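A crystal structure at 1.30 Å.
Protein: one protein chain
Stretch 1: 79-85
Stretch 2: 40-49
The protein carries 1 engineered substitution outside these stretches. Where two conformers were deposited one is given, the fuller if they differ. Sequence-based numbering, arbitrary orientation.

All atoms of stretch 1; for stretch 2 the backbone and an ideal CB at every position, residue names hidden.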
# COMPACT_ATOMS: atom_id res chain seq x y z
N LYS A 79 1.23 7.22 14.09
CA LYS A 79 1.19 8.60 13.66
C LYS A 79 1.42 8.69 12.16
O LYS A 79 2.06 7.83 11.56
CB LYS A 79 2.25 9.44 14.37
CG LYS A 79 2.08 9.54 15.89
CD LYS A 79 0.93 10.45 16.28
CE LYS A 79 0.85 10.63 17.79
NZ LYS A 79 2.10 11.20 18.38
N GLY A 80 0.88 9.75 11.56
CA GLY A 80 1.02 9.95 10.13
C GLY A 80 0.48 8.76 9.37
O GLY A 80 -0.60 8.24 9.67
N LEU A 81 1.23 8.33 8.37
CA LEU A 81 0.88 7.15 7.59
C LEU A 81 1.53 5.86 8.11
O LEU A 81 1.43 4.82 7.46
CB LEU A 81 1.25 7.38 6.12
CG LEU A 81 0.52 8.53 5.46
CD1 LEU A 81 0.91 8.63 4.02
CD2 LEU A 81 -0.99 8.35 5.57
N ASN A 82 2.17 5.91 9.29
CA ASN A 82 2.83 4.73 9.86
C ASN A 82 1.81 3.95 10.69
O ASN A 82 1.89 3.84 11.91
CB ASN A 82 4.04 5.15 10.68
CG ASN A 82 4.96 3.98 11.00
OD1 ASN A 82 4.77 2.87 10.48
ND2 ASN A 82 5.98 4.22 11.84
N VAL A 83 0.84 3.40 9.97
CA VAL A 83 -0.36 2.83 10.58
C VAL A 83 -0.73 1.57 9.82
O VAL A 83 -0.20 1.30 8.73
CB VAL A 83 -1.53 3.84 10.55
CG1 VAL A 83 -1.17 5.12 11.31
CG2 VAL A 83 -1.95 4.16 9.11
N PRO A 84 -1.69 0.80 10.31
CA PRO A 84 -2.11 -0.41 9.60
C PRO A 84 -2.59 -0.12 8.17
O PRO A 84 -3.28 0.87 7.91
CB PRO A 84 -3.23 -0.97 10.48
CG PRO A 84 -2.86 -0.52 11.85
CD PRO A 84 -2.31 0.86 11.65
N ALA A 85 -2.23 -1.01 7.24
CA ALA A 85 -2.55 -0.79 5.83
C ALA A 85 -2.73 -2.12 5.13
O ALA A 85 -2.13 -3.13 5.52
CB ALA A 85 -1.46 0.01 5.09
N UNK A 40 -5.87 1.52 6.85
CA UNK A 40 -6.98 0.82 7.46
C UNK A 40 -7.65 1.60 8.59
O UNK A 40 -8.75 1.23 8.99
CB UNK A 40 -6.50 -0.53 7.99
N UNK A 41 -7.04 2.68 9.05
CA UNK A 41 -7.57 3.50 10.14
C UNK A 41 -7.59 4.93 9.62
O UNK A 41 -6.95 5.24 8.60
CB UNK A 41 -6.74 3.37 11.42
N UNK A 42 -8.32 5.82 10.29
CA UNK A 42 -8.28 7.23 9.87
C UNK A 42 -6.86 7.74 10.03
O UNK A 42 -6.16 7.39 10.98
CB UNK A 42 -9.26 8.09 10.68
N UNK A 43 -6.43 8.57 9.07
CA UNK A 43 -5.09 9.12 9.09
C UNK A 43 -5.13 10.64 9.20
O UNK A 43 -6.00 11.30 8.62
CB UNK A 43 -4.32 8.70 7.84
N UNK A 44 -4.15 11.18 9.90
CA UNK A 44 -4.03 12.62 10.09
C UNK A 44 -3.16 13.17 8.97
O UNK A 44 -1.96 12.92 8.94
CB UNK A 44 -3.45 12.96 11.46
N UNK A 45 -3.78 13.86 8.01
CA UNK A 45 -3.06 14.45 6.89
C UNK A 45 -2.88 15.94 7.05
O UNK A 45 -2.49 16.61 6.09
CB UNK A 45 -3.79 14.16 5.58
N UNK A 46 -3.15 16.48 8.24
CA UNK A 46 -3.11 17.93 8.43
C UNK A 46 -1.71 18.50 8.23
O UNK A 46 -1.58 19.69 7.90
CB UNK A 46 -3.62 18.29 9.83
N UNK A 47 -0.67 17.70 8.44
CA UNK A 47 0.71 18.17 8.32
C UNK A 47 1.53 17.34 7.33
O UNK A 47 2.74 17.18 7.50
CB UNK A 47 1.39 18.15 9.69
N UNK A 48 0.88 16.83 6.28
CA UNK A 48 1.54 16.15 5.18
C UNK A 48 1.37 17.00 3.93
O UNK A 48 0.29 17.55 3.68
CB UNK A 48 0.98 14.74 4.98
N UNK A 49 2.45 17.12 3.15
CA UNK A 49 2.45 17.90 1.92
C UNK A 49 1.91 17.04 0.79
O UNK A 49 2.62 16.20 0.23
CB UNK A 49 3.85 18.41 1.59

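Position 40 opens the contact with its backbone: its N lies 2.9 Å from P84 O, and the N-H points almost straight at that oxygen, at 172°. A free amide is required, which rules out proline. CA-to-CB points toward stretch 1, with the ideal CB 3.5 Å from P84 O, so the first carbons must lie along the chain at P84 and A85; a long, flexible residue could do this, and so could a compact one. The deposited residue is K40. Its aliphatic part supplies the packing, CD reaching 3.5 Å from A85 C, while NZ is hydrogen-bonded elsewhere in the structure.

At 41 the CB again points toward stretch 1, 5.1 Å from P84 CD and 5.3 Å from V83 CB. What waits there is wholly apolar, and the extended backbone (-128/165) suits a beta-branched residue; valine, isoleucine or leucine would serve. It is V41, whose CG2 packs 3.8 Å from V83 CB and 4.2 Å from P84 CD.

Position 42 points away and meets nothing of stretch 1, so its phi of -62° is the main visible hint. Proline is one of many possibilities, and P42 it is.

Position 43 faces stretch 1 squarely: the ideal CB is 4.0 Å from L81 CD2, 4.2 Å from G80 O and 5.3 Å from V83 CG2. With hydrocarbon on two sides and little depth, a short branched aliphatic is favoured. V43 sends CG1 to 3.9 Å from L81 CD2 and 3.8 Å from V83 CG2, one methyl serving both neighbours.

Position 44 points sideways, its CB 5.4 Å from G80 N, leaving room for a polar side chain. A water joins the backbones here, accepting from the 44 N at 2.9 Å and donating to G80 O at 2.7 Å. The residue is D44, whose carboxylate turns to its own stretch, OD1 accepting a hydrogen bond from the backbone N of 46.

The CB of 45 is sideways and beyond direct reach, so only a longer apolar chain could touch L81. L45 does, CD2 to L81 CD2 at 3.9 Å.

Positions 46 and 47 are out of reach, and polar residues fit. S46 N lies 3.0 Å from D44 OD1, and S46 also donates OG to D44 OD1 at 2.6 Å; N47 makes no contact with stretch 1.

At 48 CA-to-CB points toward stretch 1 again but from a distance, calling for length: isoleucine, leucine or methionine. I48 extends CD1 to 4.1 Å from L81 CG.

Position 49 is out of reach and unconstrained by stretch 1; it is N49.

Stretch 2 (40-49) KVPVDLSNIN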
# COMPACT_ATOMS: atom_id res chain seq x y z
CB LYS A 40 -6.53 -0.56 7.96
CG LYS A 40 -6.24 -1.53 6.79
CD LYS A 40 -5.52 -2.80 7.19
CE LYS A 40 -6.34 -3.64 8.11
NZ LYS A 40 -5.63 -4.92 8.40
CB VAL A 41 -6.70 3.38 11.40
CG1 VAL A 41 -6.72 1.97 11.95
CG2 VAL A 41 -5.27 3.80 11.10
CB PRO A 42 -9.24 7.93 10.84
CG PRO A 42 -10.10 6.86 11.37
CD PRO A 42 -9.23 5.63 11.44
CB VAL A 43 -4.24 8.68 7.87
CG1 VAL A 43 -3.91 7.19 7.96
CG2 VAL A 43 -4.94 9.00 6.58
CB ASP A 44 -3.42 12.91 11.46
CG ASP A 44 -3.33 14.40 11.77
OD1 ASP A 44 -3.63 15.25 10.89
OD2 ASP A 44 -2.94 14.71 12.91
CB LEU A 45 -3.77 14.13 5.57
CG LEU A 45 -4.04 12.66 5.26
CD1 LEU A 45 -4.70 12.50 3.90
CD2 LEU A 45 -2.77 11.85 5.33
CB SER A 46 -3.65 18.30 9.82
OG SER A 46 -2.85 17.77 10.86
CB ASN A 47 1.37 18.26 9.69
CG ASN A 47 0.87 19.45 10.49
OD1 ASN A 47 0.21 19.30 11.52
ND2 ASN A 47 1.18 20.66 10.01
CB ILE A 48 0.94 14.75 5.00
CG1 ILE A 48 1.37 13.87 6.17
CG2 ILE A 48 1.36 14.14 3.67
CD1 ILE A 48 0.64 12.56 6.28
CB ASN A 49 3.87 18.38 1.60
CG ASN A 49 3.94 19.24 0.34
OD1 ASN A 49 2.93 19.47 -0.34
ND2 ASN A 49 5.14 19.73 0.02
O HOH W 1 -2.44 9.37 11.33
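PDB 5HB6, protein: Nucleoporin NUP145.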